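Local coordinates for DUF3218 domain-containing protein (Pseudomonas aeruginosa, PDB 2IGS) that is of unknown function but belongs to a family grouped in the lysozyme-like clan and folds as a mostly helical protein with one small antiparallel sheet, at residues 7-12 and 64-69; 29-34 and 97-102; 70-75 and 200-205; 130-135 and 146-151; 155-160 and 182-187. All coordinates share one frame; numbering follows the deposited sequence. Where two conformers were deposited one is given.

Contact 1 (7-12 and 64-69)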
# COMPACT_ATOMS: atom_id res chain seq x y z
N ASN F 7 -1.83 -10.32 51.53
CA ASN F 7 -2.81 -9.40 52.07
C ASN F 7 -3.69 -8.88 50.94
O ASN F 7 -3.30 -8.94 49.77
CB ASN F 7 -2.12 -8.27 52.82
CG ASN F 7 -1.33 -7.34 51.91
OD1 ASN F 7 -1.90 -6.54 51.21
ND2 ASN F 7 -0.02 -7.42 51.97
N ILE F 8 -4.86 -8.34 51.30
CA ILE F 8 -5.85 -7.91 50.35
C ILE F 8 -5.44 -6.75 49.43
O ILE F 8 -5.93 -6.65 48.33
CB ILE F 8 -7.22 -7.59 51.04
CG1 ILE F 8 -8.35 -7.65 49.99
CG2 ILE F 8 -7.13 -6.27 51.84
CD1 ILE F 8 -9.78 -7.52 50.50
N TYR F 9 -4.53 -5.88 49.88
CA TYR F 9 -4.09 -4.75 49.03
C TYR F 9 -3.19 -5.22 47.88
O TYR F 9 -3.33 -4.74 46.76
CB TYR F 9 -3.33 -3.68 49.81
CG TYR F 9 -4.05 -3.07 50.98
CD1 TYR F 9 -4.90 -1.98 50.80
CD2 TYR F 9 -3.85 -3.56 52.28
CE1 TYR F 9 -5.56 -1.40 51.88
CE2 TYR F 9 -4.50 -2.98 53.37
CZ TYR F 9 -5.36 -1.90 53.15
OH TYR F 9 -6.00 -1.30 54.20
N GLN F 10 -2.28 -6.15 48.18
CA GLN F 10 -1.29 -6.63 47.22
C GLN F 10 -1.74 -7.91 46.51
O GLN F 10 -1.30 -8.19 45.41
CB GLN F 10 0.06 -6.87 47.92
CG GLN F 10 0.77 -5.58 48.40
CD GLN F 10 2.10 -5.85 49.05
OE1 GLN F 10 2.18 -6.50 50.11
NE2 GLN F 10 3.17 -5.35 48.43
N ASN F 11 -2.58 -8.69 47.18
CA ASN F 11 -3.08 -9.96 46.67
C ASN F 11 -4.61 -9.97 46.76
O ASN F 11 -5.17 -10.86 47.38
CB ASN F 11 -2.50 -11.17 47.46
CG ASN F 11 -0.99 -11.11 47.61
OD1 ASN F 11 -0.24 -11.71 46.81
ND2 ASN F 11 -0.53 -10.39 48.62
N PRO F 12 -5.29 -8.99 46.13
CA PRO F 12 -6.76 -8.92 46.30
C PRO F 12 -7.40 -10.19 45.75
O PRO F 12 -8.40 -10.63 46.27
CB PRO F 12 -7.16 -7.73 45.44
CG PRO F 12 -6.01 -7.57 44.45
CD PRO F 12 -4.80 -7.95 45.19
N GLN F 64 -9.16 5.28 47.21
CA GLN F 64 -10.35 4.77 46.49
C GLN F 64 -10.27 3.26 46.25
O GLN F 64 -11.27 2.55 46.34
CB GLN F 64 -10.60 5.51 45.17
CG GLN F 64 -11.13 6.94 45.33
CD GLN F 64 -11.51 7.57 43.99
OE1 GLN F 64 -10.79 8.42 43.46
NE2 GLN F 64 -12.65 7.14 43.43
N TYR F 65 -9.07 2.80 45.93
CA TYR F 65 -8.77 1.37 45.88
C TYR F 65 -9.11 0.65 47.20
O TYR F 65 -9.82 -0.36 47.21
CB TYR F 65 -7.31 1.19 45.50
CG TYR F 65 -6.86 -0.25 45.49
CD1 TYR F 65 -7.52 -1.20 44.72
CD2 TYR F 65 -5.75 -0.65 46.21
CE1 TYR F 65 -7.11 -2.51 44.69
CE2 TYR F 65 -5.32 -1.98 46.21
CZ TYR F 65 -6.02 -2.89 45.45
OH TYR F 65 -5.63 -4.20 45.39
N SER F 66 -8.62 1.19 48.31
CA SER F 66 -8.86 0.66 49.66
C SER F 66 -10.33 0.65 50.04
O SER F 66 -10.81 -0.33 50.62
CB SER F 66 -8.07 1.48 50.69
OG SER F 66 -6.70 1.52 50.31
N THR F 67 -11.04 1.73 49.69
CA THR F 67 -12.49 1.80 49.90
C THR F 67 -13.23 0.67 49.18
O THR F 67 -14.08 0.01 49.76
CB THR F 67 -13.01 3.19 49.54
OG1 THR F 67 -12.45 4.14 50.46
CG2 THR F 67 -14.57 3.26 49.62
N LEU F 68 -12.87 0.41 47.93
CA LEU F 68 -13.40 -0.73 47.20
C LEU F 68 -13.20 -2.05 47.92
O LEU F 68 -14.09 -2.91 47.91
CB LEU F 68 -12.72 -0.80 45.83
CG LEU F 68 -13.50 -0.28 44.60
CD1 LEU F 68 -14.72 0.65 44.92
CD2 LEU F 68 -12.60 0.31 43.53
N LEU F 69 -12.02 -2.22 48.50
CA LEU F 69 -11.65 -3.44 49.23
C LEU F 69 -12.41 -3.58 50.53
O LEU F 69 -12.90 -4.67 50.83
CB LEU F 69 -10.12 -3.55 49.44
CG LEU F 69 -9.22 -3.53 48.19
CD1 LEU F 69 -7.75 -3.52 48.61
CD2 LEU F 69 -9.45 -4.71 47.27
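The lead-in to helix 12-27 packs here against the first turns of helix 63-82, so that the N-terminal turn lies against the side of this helix. Tyr65 carries the polar part. Its CG stands anti to the backbone N (chi1 177°), which sends the ring across to the turn, where the hydroxyl donates to Tyr9 O with OH to O at 2.7 Å. The donor sits above the carbonyl plane, 32° out of it, while that oxygen lies in the plane of the phenol at its edge. The same hydroxyl oxygen meets the ring of Pro12, its nearest approach being OH to CG at 3.5 Å. An Asx motif braces the turn, together with the backbone bond from Asn11 N to Asn7 O: Asn7 OD1 accepts from Gln10 N at 3.1 Å, and in return Asn7 ND2 donates to Gln10 OE1 at 3.0 Å, in the plane of that carbonyl and on a lone pair. Leu69 fills the apolar side. From a CG anti to the carbonyl carbon, its CD1 comes to 3.9 Å from Tyr9 CD1 and also leans over one face of the Tyr65 ring, while Leu69 CB meets Ile8 CD1 at 4.1 Å as the two chains pass antiparallel. Ser66 OG, hydrogen-bonded to Asp62 O one turn back, touches the edge of the Tyr9 ring, OG to CE1 at 3.5 Å. Leu46 of helix 35-48 and Tyr203 of helix 203-216 pack on both Pro12 and Tyr65, and Phe52 stacks on the Tyr65 ring.

Contact 2 (29-34 and 97-102)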
# COMPACT_ATOMS: atom_id res chain seq x y z
N PRO F 29 -19.74 -28.84 48.87
CA PRO F 29 -18.37 -29.36 48.95
C PRO F 29 -17.90 -30.00 47.63
O PRO F 29 -16.71 -30.03 47.36
CB PRO F 29 -18.45 -30.40 50.07
CG PRO F 29 -19.59 -29.94 50.93
CD PRO F 29 -20.58 -29.34 49.98
N GLY F 30 -18.85 -30.48 46.82
CA GLY F 30 -18.54 -31.14 45.54
C GLY F 30 -18.34 -30.23 44.35
O GLY F 30 -18.02 -30.71 43.26
N PHE F 31 -18.54 -28.92 44.54
CA PHE F 31 -18.32 -27.91 43.51
C PHE F 31 -16.82 -27.71 43.35
O PHE F 31 -16.11 -27.45 44.33
CB PHE F 31 -19.00 -26.59 43.93
CG PHE F 31 -18.70 -25.41 43.03
CD1 PHE F 31 -19.47 -25.16 41.89
CD2 PHE F 31 -17.67 -24.52 43.34
CE1 PHE F 31 -19.21 -24.05 41.07
CE2 PHE F 31 -17.40 -23.41 42.53
CZ PHE F 31 -18.18 -23.17 41.39
N VAL F 32 -16.35 -27.85 42.12
CA VAL F 32 -14.94 -27.63 41.79
C VAL F 32 -14.69 -26.12 41.68
O VAL F 32 -15.11 -25.48 40.70
CB VAL F 32 -14.54 -28.38 40.49
CG1 VAL F 32 -13.03 -28.32 40.27
CG2 VAL F 32 -15.00 -29.84 40.51
N PHE F 33 -14.04 -25.56 42.69
CA PHE F 33 -13.74 -24.13 42.78
C PHE F 33 -12.65 -23.74 41.76
O PHE F 33 -11.53 -24.28 41.80
CB PHE F 33 -13.30 -23.78 44.21
CG PHE F 33 -13.10 -22.30 44.44
CD1 PHE F 33 -11.82 -21.75 44.44
CD2 PHE F 33 -14.18 -21.47 44.65
CE1 PHE F 33 -11.64 -20.37 44.64
CE2 PHE F 33 -14.00 -20.09 44.84
CZ PHE F 33 -12.73 -19.54 44.83
N PRO F 34 -12.96 -22.80 40.83
CA PRO F 34 -11.95 -22.39 39.84
C PRO F 34 -10.94 -21.39 40.44
O PRO F 34 -11.03 -20.17 40.16
CB PRO F 34 -12.78 -21.75 38.71
CG PRO F 34 -14.07 -21.28 39.39
CD PRO F 34 -14.25 -22.09 40.66
N PRO F 97 -22.75 -19.30 40.21
CA PRO F 97 -22.81 -18.77 38.84
C PRO F 97 -21.79 -17.67 38.55
O PRO F 97 -21.25 -17.61 37.44
CB PRO F 97 -24.25 -18.22 38.75
CG PRO F 97 -25.02 -19.03 39.78
CD PRO F 97 -24.04 -19.14 40.91
N LEU F 98 -21.53 -16.81 39.52
CA LEU F 98 -20.47 -15.82 39.38
C LEU F 98 -19.11 -16.48 39.18
O LEU F 98 -18.34 -16.09 38.31
CB LEU F 98 -20.41 -14.89 40.60
CG LEU F 98 -19.47 -13.67 40.46
CD1 LEU F 98 -19.96 -12.50 41.33
CD2 LEU F 98 -18.00 -14.02 40.77
N LEU F 99 -18.81 -17.47 40.01
CA LEU F 99 -17.51 -18.10 39.95
C LEU F 99 -17.33 -18.85 38.64
O LEU F 99 -16.29 -18.71 37.98
CB LEU F 99 -17.33 -19.04 41.13
CG LEU F 99 -17.17 -18.36 42.49
CD1 LEU F 99 -17.02 -19.40 43.57
CD2 LEU F 99 -15.99 -17.38 42.48
N THR F 100 -18.36 -19.62 38.27
CA THR F 100 -18.41 -20.34 37.00
C THR F 100 -18.24 -19.40 35.81
O THR F 100 -17.43 -19.66 34.95
CB THR F 100 -19.73 -21.14 36.86
OG1 THR F 100 -19.83 -22.11 37.92
CG2 THR F 100 -19.78 -21.89 35.56
N SER F 101 -18.99 -18.30 35.80
CA SER F 101 -19.06 -17.41 34.64
C SER F 101 -17.75 -16.67 34.42
O SER F 101 -17.27 -16.58 33.29
CB SER F 101 -20.27 -16.45 34.73
OG SER F 101 -19.90 -15.09 34.91
N MSE F 102 -17.16 -16.16 35.50
CA MSE F 102 -15.84 -15.55 35.42
C MSE F 102 -14.77 -16.48 34.89
O MSE F 102 -13.91 -16.04 34.14
CB MSE F 102 -15.38 -15.02 36.77
CG MSE F 102 -15.97 -13.68 37.10
SE MSE F 102 -14.87 -12.67 38.32
CE MSE F 102 -14.12 -14.09 39.41
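Residues 29-34 run as an irregular loop past helix 87-113, coming nearest to residues 97-102 where Pro34 CA lies 7.0 Å from Leu99 CA. Leu99 is the hub. Its CG stands anti to the carbonyl carbon and chi2 is extended at 179°, so the methyls project to the loop, and CD1 reaches both phenyl rings. It is tight against Phe33, with Leu99 CD1 to Phe33 CE2 at 3.3 Å, and looser against Phe31, with Leu99 CD1 to Phe31 CE2 at 4.2 Å; both approaches are oblique to the rings. Each Phe has its CG anti to the backbone N, which carries the two rings forward to the helix. Thr100 OG1 lies in the plane of the Phe31 ring at its edge, 3.8 Å from CE1, but its hydrogen bond goes to Leu96 O on its own helix. Pro34 closes the other end, its CG resting 3.7 Å from Leu99 O. No hydrogen bond crosses, so the contact rests on packing. The loop joins helix 12-27, whose Ala24 touches both rings, to helix 35-48, whose Thr38 packs on Leu99; just before the loop, the Cys27-Cys91 disulfide ties helix 12-27 to helix 87-113.

Contact 3 (70-75 and 200-205); sequences AQEIAN and GLRYTT
Glu72 leaves its helix with chi1 at -139°, away from the staggered positions, and bends at chi2 (34°), which carries its carboxylate to the start of helix 203-216. There OE1 accepts from Thr204 N at 2.9 Å in a fairly straight bond (161°), met from above the carboxylate plane; Thr204 CB crowds the same OE1 at 3.0 Å. The other oxygen, OE2, faces the edge of the Arg202 guanidinium in a long salt bridge, 3.5 Å from NE. Arg202 and the helix start probably help stabilise the negative charge. Arg202 is itself bent at chi2 and chi3, and Asn75, with CG anti to its backbone N, lays its amide over one guanidinium face. Asn75 ND2 and Arg202 NH2 are 3.0 Å apart, but both are donors and form no bond; the nearly parallel planes stack. Water 1 donates to Gln71 OE1 and accepts from Tyr203 N at 2.8 Å, serving another N-H at the helix start. Arg202 N, at the N-cap position, donates to Thr205 OG1 three residues on, at 2.9 Å. Helix 63-82 is thus joined to helix 203-216 by a buried side-chain carboxylate that accepts from a backbone N-H in the other helix's first turn.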
# COMPACT_ATOMS: atom_id res chain seq x y z
N ALA F 70 -12.52 -2.48 51.29
CA ALA F 70 -13.43 -2.40 52.47
C ALA F 70 -14.87 -2.78 52.16
O ALA F 70 -15.48 -3.53 52.92
CB ALA F 70 -13.38 -1.01 53.14
N GLN F 71 -15.41 -2.27 51.04
CA GLN F 71 -16.78 -2.60 50.62
C GLN F 71 -16.89 -4.10 50.36
O GLN F 71 -17.91 -4.72 50.65
CB GLN F 71 -17.18 -1.87 49.34
CG GLN F 71 -17.04 -0.37 49.35
CD GLN F 71 -17.22 0.24 47.97
OE1 GLN F 71 -17.10 -0.45 46.94
NE2 GLN F 71 -17.52 1.54 47.93
N GLU F 72 -15.83 -4.66 49.80
CA GLU F 72 -15.79 -6.08 49.44
C GLU F 72 -15.79 -6.96 50.71
O GLU F 72 -16.47 -8.00 50.77
CB GLU F 72 -14.56 -6.32 48.57
CG GLU F 72 -14.74 -7.25 47.40
CD GLU F 72 -16.11 -7.15 46.77
OE1 GLU F 72 -16.24 -6.58 45.66
OE2 GLU F 72 -17.06 -7.67 47.38
N ILE F 73 -15.05 -6.51 51.71
CA ILE F 73 -15.04 -7.13 53.03
C ILE F 73 -16.43 -7.06 53.67
O ILE F 73 -16.98 -8.08 54.10
CB ILE F 73 -13.92 -6.50 53.94
CG1 ILE F 73 -12.53 -6.90 53.45
CG2 ILE F 73 -14.13 -6.86 55.42
CD1 ILE F 73 -11.40 -6.09 54.08
N ALA F 74 -17.01 -5.86 53.69
CA ALA F 74 -18.37 -5.67 54.21
C ALA F 74 -19.41 -6.56 53.50
O ALA F 74 -20.33 -7.07 54.14
CB ALA F 74 -18.78 -4.21 54.14
N ASN F 75 -19.26 -6.75 52.20
CA ASN F 75 -20.18 -7.62 51.48
C ASN F 75 -20.03 -9.12 51.82
O ASN F 75 -21.03 -9.85 51.88
CB ASN F 75 -20.05 -7.40 49.98
CG ASN F 75 -21.03 -8.23 49.19
OD1 ASN F 75 -22.23 -7.98 49.21
ND2 ASN F 75 -20.52 -9.26 48.52
N GLY F 200 -24.81 0.08 42.78
CA GLY F 200 -24.90 -1.38 42.80
C GLY F 200 -23.59 -2.13 42.55
O GLY F 200 -23.47 -3.32 42.89
N LEU F 201 -22.60 -1.47 41.96
CA LEU F 201 -21.41 -2.20 41.54
C LEU F 201 -20.44 -2.38 42.68
O LEU F 201 -20.29 -1.51 43.54
CB LEU F 201 -20.70 -1.54 40.35
CG LEU F 201 -21.23 -1.76 38.93
CD1 LEU F 201 -20.28 -1.15 37.93
CD2 LEU F 201 -21.46 -3.26 38.60
N ARG F 202 -19.78 -3.54 42.68
CA ARG F 202 -18.64 -3.75 43.57
C ARG F 202 -17.44 -4.19 42.76
O ARG F 202 -17.59 -4.55 41.61
CB ARG F 202 -18.97 -4.73 44.71
CG ARG F 202 -19.84 -4.09 45.82
CD ARG F 202 -20.73 -5.12 46.47
NE ARG F 202 -20.18 -6.45 46.26
CZ ARG F 202 -20.84 -7.49 45.78
NH1 ARG F 202 -22.14 -7.41 45.47
NH2 ARG F 202 -20.19 -8.64 45.63
N TYR F 203 -16.25 -4.11 43.36
CA TYR F 203 -14.99 -4.42 42.71
C TYR F 203 -15.10 -5.77 42.03
O TYR F 203 -14.79 -5.92 40.85
CB TYR F 203 -13.89 -4.43 43.79
CG TYR F 203 -12.51 -4.87 43.38
CD1 TYR F 203 -12.21 -6.22 43.18
CD2 TYR F 203 -11.48 -3.95 43.27
CE1 TYR F 203 -10.89 -6.63 42.84
CE2 TYR F 203 -10.18 -4.34 42.94
CZ TYR F 203 -9.89 -5.67 42.72
OH TYR F 203 -8.61 -6.04 42.40
N THR F 204 -15.58 -6.74 42.80
CA THR F 204 -15.72 -8.13 42.41
C THR F 204 -16.75 -8.37 41.28
O THR F 204 -16.49 -9.15 40.34
CB THR F 204 -16.04 -8.87 43.72
OG1 THR F 204 -15.17 -9.99 43.92
CG2 THR F 204 -17.48 -9.20 43.92
N THR F 205 -17.89 -7.68 41.34
CA THR F 205 -18.96 -7.82 40.34
C THR F 205 -18.74 -6.96 39.08
O THR F 205 -19.21 -7.31 37.99
CB THR F 205 -20.34 -7.46 40.91
OG1 THR F 205 -20.23 -6.20 41.58
CG2 THR F 205 -20.86 -8.55 41.89
O HOH W 1 -16.34 -3.13 45.99

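Contact 4 (130-135 and 146-151). With ACY (acetic acid), chain V.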
# COMPACT_ATOMS: atom_id res chain seq x y z
N THR F 130 -15.06 -0.18 39.29
CA THR F 130 -16.44 0.17 39.54
C THR F 130 -16.83 1.53 38.95
O THR F 130 -17.92 2.03 39.21
CB THR F 130 -16.71 0.23 41.04
OG1 THR F 130 -15.72 1.07 41.65
CG2 THR F 130 -16.63 -1.17 41.66
N ASP F 131 -15.94 2.15 38.19
CA ASP F 131 -16.23 3.49 37.68
C ASP F 131 -17.42 3.44 36.70
O ASP F 131 -17.60 2.46 35.92
CB ASP F 131 -15.00 4.13 37.02
CG ASP F 131 -14.09 4.89 38.01
OD1 ASP F 131 -14.53 5.23 39.12
OD2 ASP F 131 -12.91 5.14 37.67
N VAL F 132 -18.22 4.50 36.76
CA VAL F 132 -19.29 4.74 35.81
C VAL F 132 -19.13 6.15 35.25
O VAL F 132 -19.04 7.14 35.99
CB VAL F 132 -20.70 4.51 36.41
CG1 VAL F 132 -21.80 4.64 35.35
CG2 VAL F 132 -20.77 3.11 37.06
N GLY F 133 -19.04 6.22 33.93
CA GLY F 133 -18.79 7.47 33.24
C GLY F 133 -19.55 7.50 31.93
O GLY F 133 -20.49 6.72 31.73
N PHE F 134 -19.12 8.37 31.04
CA PHE F 134 -19.78 8.57 29.75
C PHE F 134 -19.03 7.96 28.57
O PHE F 134 -17.80 8.09 28.45
CB PHE F 134 -19.99 10.05 29.51
CG PHE F 134 -20.91 10.72 30.51
CD1 PHE F 134 -20.39 11.47 31.56
CD2 PHE F 134 -22.29 10.59 30.39
CE1 PHE F 134 -21.25 12.09 32.48
CE2 PHE F 134 -23.13 11.21 31.27
CZ PHE F 134 -22.62 11.96 32.33
N SER F 135 -19.77 7.31 27.68
CA SER F 135 -19.23 6.96 26.39
C SER F 135 -18.92 8.27 25.63
O SER F 135 -19.39 9.36 25.99
CB SER F 135 -20.16 6.04 25.61
OG SER F 135 -21.30 6.72 25.12
N SER F 146 -24.03 10.20 23.62
CA SER F 146 -23.30 9.40 24.60
C SER F 146 -24.20 8.71 25.62
O SER F 146 -25.31 9.17 25.91
CB SER F 146 -22.29 10.27 25.38
OG SER F 146 -21.29 10.78 24.51
N GLY F 147 -23.70 7.60 26.16
CA GLY F 147 -24.38 6.87 27.21
C GLY F 147 -23.39 6.46 28.28
O GLY F 147 -22.44 7.17 28.55
N LEU F 148 -23.61 5.28 28.85
CA LEU F 148 -22.82 4.79 29.97
C LEU F 148 -21.56 4.06 29.53
O LEU F 148 -21.59 3.14 28.71
CB LEU F 148 -23.68 3.80 30.77
CG LEU F 148 -24.52 4.22 31.97
CD1 LEU F 148 -24.40 5.69 32.25
CD2 LEU F 148 -25.97 3.76 31.84
N LEU F 149 -20.45 4.46 30.13
CA LEU F 149 -19.20 3.73 30.03
C LEU F 149 -18.76 3.21 31.41
O LEU F 149 -18.38 3.99 32.30
CB LEU F 149 -18.12 4.59 29.36
CG LEU F 149 -16.78 3.90 29.11
CD1 LEU F 149 -16.94 2.67 28.16
CD2 LEU F 149 -15.80 4.93 28.55
N VAL F 150 -18.78 1.89 31.58
CA VAL F 150 -18.66 1.30 32.89
C VAL F 150 -17.38 0.48 33.00
O VAL F 150 -17.00 -0.23 32.05
CB VAL F 150 -19.95 0.45 33.19
CG1 VAL F 150 -19.79 -0.45 34.39
CG2 VAL F 150 -21.14 1.36 33.35
N SER F 151 -16.68 0.60 34.12
CA SER F 151 -15.47 -0.18 34.36
C SER F 151 -14.42 0.05 33.26
O SER F 151 -14.32 1.12 32.68
CB SER F 151 -15.80 -1.68 34.48
OG SER F 151 -14.70 -2.43 34.96
C ACY V . -21.72 7.49 20.96
O ACY V . -21.04 7.08 21.98
OXT ACY V . -21.60 8.61 20.35
CH3 ACY V . -22.77 6.58 20.40
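This is the antiparallel pairing of strands 132-134 and 148-150, an edge strand and the middle strand of the small sheet, with helix 190-200 packed on one side. Gly133 and Leu149 form the hydrogen-bonded pair: Gly133 N gives to Leu149 O and Leu149 N to Gly133 O, each at 2.8 Å, the second almost straight at 177°. Beyond it Ser151 N reaches Asp131 O at 2.7 Å. Between these, the non-hydrogen-bonded pair Val132 and Val150 run alongside each other in the same direction, CG1 of Val132 3.9 Å from CG2 of Val150; Phe194 covers Val132 from helix 190-200. Leu149, on the other face, sets CB against the backbone of Phe134, and Ser139 of a neighbouring subunit packs on it. Past the strands the pairing goes over to hydroxyls. Ser135 N still donates to Gly147 O, but Gly147 N turns to Ser135 OG at 2.8 Å, with that oxygen in the crowded position between N and carbonyl carbon (chi1 73°). Ser146 OG in turn donates to Ser135 O at 2.8 Å and accepts from Ser143 N. Ser135 OG also donates to ACY O, 3.2 Å away; this acetic acid probably came from the crystallisation liquor, but it may mark a small polar site at the sheet end, with Arg157 nearby, that could suit a carboxylate.

Contact 5 (155-160 and 182-187)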
# COMPACT_ATOMS: atom_id res chain seq x y z
N ASN F 155 -18.78 -0.61 27.43
CA ASN F 155 -19.54 0.43 26.77
C ASN F 155 -20.99 0.00 26.57
O ASN F 155 -21.34 -0.67 25.59
CB ASN F 155 -18.88 0.76 25.43
CG ASN F 155 -19.30 2.14 24.89
OD1 ASN F 155 -20.46 2.56 25.04
ND2 ASN F 155 -18.37 2.84 24.27
N LEU F 156 -21.83 0.41 27.51
CA LEU F 156 -23.20 -0.03 27.53
C LEU F 156 -24.04 0.63 26.42
O LEU F 156 -24.96 0.02 25.90
CB LEU F 156 -23.81 0.20 28.93
CG LEU F 156 -23.26 -0.58 30.13
CD1 LEU F 156 -24.05 -0.20 31.39
CD2 LEU F 156 -23.33 -2.08 29.91
N ARG F 157 -23.69 1.87 26.08
CA ARG F 157 -24.35 2.68 25.05
C ARG F 157 -24.28 2.02 23.69
O ARG F 157 -25.20 2.07 22.88
CB ARG F 157 -23.67 4.04 24.95
CG ARG F 157 -24.12 4.92 23.77
CD ARG F 157 -25.55 5.40 23.96
NE ARG F 157 -26.03 6.20 22.84
CZ ARG F 157 -26.54 5.70 21.72
NH1 ARG F 157 -26.64 4.38 21.57
NH2 ARG F 157 -26.94 6.50 20.75
N THR F 158 -23.16 1.37 23.49
CA THR F 158 -22.79 0.85 22.22
C THR F 158 -23.12 -0.65 22.12
O THR F 158 -23.19 -1.21 21.03
CB THR F 158 -21.31 1.20 22.07
OG1 THR F 158 -21.16 2.18 21.03
CG2 THR F 158 -20.43 0.01 21.87
N LEU F 159 -23.31 -1.27 23.28
CA LEU F 159 -23.58 -2.70 23.37
C LEU F 159 -24.91 -3.07 22.73
O LEU F 159 -25.94 -2.42 22.93
CB LEU F 159 -23.53 -3.12 24.84
CG LEU F 159 -23.90 -4.52 25.27
CD1 LEU F 159 -23.09 -5.53 24.51
CD2 LEU F 159 -23.61 -4.60 26.74
N THR F 160 -24.88 -4.13 21.94
CA THR F 160 -26.04 -4.58 21.18
C THR F 160 -26.96 -5.42 22.07
O THR F 160 -26.46 -6.20 22.90
CB THR F 160 -25.54 -5.38 19.96
OG1 THR F 160 -25.04 -4.49 18.95
CG2 THR F 160 -26.62 -6.23 19.39
N GLY F 182 -27.58 0.46 25.51
CA GLY F 182 -28.05 1.39 24.48
C GLY F 182 -28.67 2.69 24.97
O GLY F 182 -29.16 3.48 24.17
N LEU F 183 -28.62 2.95 26.27
CA LEU F 183 -29.33 4.12 26.81
C LEU F 183 -28.60 5.45 26.55
O LEU F 183 -27.42 5.59 26.89
CB LEU F 183 -29.68 3.91 28.29
CG LEU F 183 -30.72 4.87 28.87
CD1 LEU F 183 -32.11 4.46 28.45
CD2 LEU F 183 -30.62 4.89 30.40
N ARG F 184 -29.30 6.40 25.91
CA ARG F 184 -28.75 7.74 25.63
C ARG F 184 -28.85 8.63 26.87
O ARG F 184 -29.76 8.46 27.68
CB ARG F 184 -29.44 8.39 24.41
CG ARG F 184 -29.03 7.77 23.07
CD ARG F 184 -30.04 7.96 21.91
NE ARG F 184 -29.98 6.82 21.00
CZ ARG F 184 -30.28 6.82 19.70
NH1 ARG F 184 -30.67 7.93 19.09
NH2 ARG F 184 -30.17 5.70 19.00
N LEU F 185 -27.92 9.57 27.03
CA LEU F 185 -27.86 10.41 28.25
C LEU F 185 -29.03 11.39 28.44
O LEU F 185 -29.22 11.94 29.54
CB LEU F 185 -26.50 11.08 28.43
CG LEU F 185 -25.97 12.10 27.43
CD1 LEU F 185 -26.91 13.31 27.28
CD2 LEU F 185 -24.62 12.56 27.90
N ASP F 186 -29.81 11.62 27.39
CA ASP F 186 -30.98 12.47 27.51
C ASP F 186 -32.27 11.67 27.74
O ASP F 186 -33.35 12.25 27.78
CB ASP F 186 -31.10 13.46 26.33
CG ASP F 186 -31.20 12.78 24.96
OD1 ASP F 186 -31.30 11.53 24.88
OD2 ASP F 186 -31.19 13.51 23.95
N ALA F 187 -32.15 10.35 27.91
CA ALA F 187 -33.28 9.51 28.30
C ALA F 187 -33.83 9.87 29.69
O ALA F 187 -33.07 10.27 30.57
CB ALA F 187 -32.89 8.02 28.25
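Two loops meet here beside the small sheet, one following strand 154-155, the other leading through a type I beta turn at Arg184-Ala187 to helix 190-200. Gly182, within the second loop, has positive phi (72°), a conformation that favours glycine. Its N donates to Leu156 O at 2.7 Å in a nearly straight bond (176°), although from above the carbonyl plane, and its CA points a C-H at Arg157 O, CA to O 3.3 Å. Leu183 turns its side chain back to Phe190 and Val193 of helix 190-200, while its carbonyl oxygen lies 3.5 Å from Arg157 CD. Arg184, deposited in two conformers, then meets Arg157. With CG anti to the backbone N and a bend at chi2, Arg157 brings its guanidinium face against the Arg184 chain, whose CG sits over it, 3.4 Å from Arg157 NE. The two guanidinium planes are only 18° apart, and Arg157 NH2 lies over the face of the other, 3.1 Å from Arg184 NE; these are two donors of like charge. Glu145 probably offsets the repulsion, as it makes a salt bridge to Arg157 NH2 and a weak, long ion pair with Arg184. Leu185 bonds through its backbone to Ser146 and packs on Phe190. After Asp186 the turn is closed by Ala187 N donating back to Arg184 O at 3.1 Å.

In the fold
Contacts 1 and 3 follow each other along helix 63-82, their centres about 11 Å apart, and meet where Ile8 packs on Ile73 and Leu68 on Tyr203. Contact 2 lies on the next helix, 87-113, and touches contact 3 where Leu98 meets Thr205; along the chain its segments alternate with those of contacts 1 and 3. Contacts 4 and 5 fall within the long chain excursion that contact 3 closes, contact 4 closing before contact 5 opens; about 9 Å apart, they are joined by a probable backbone hydrogen bond, Leu148-Leu156, and both touch a second subunit. Thr130 and Val150 of contact 4 pack on residues 201-203. Residues 200-205 thus link the helical part to the sheet region.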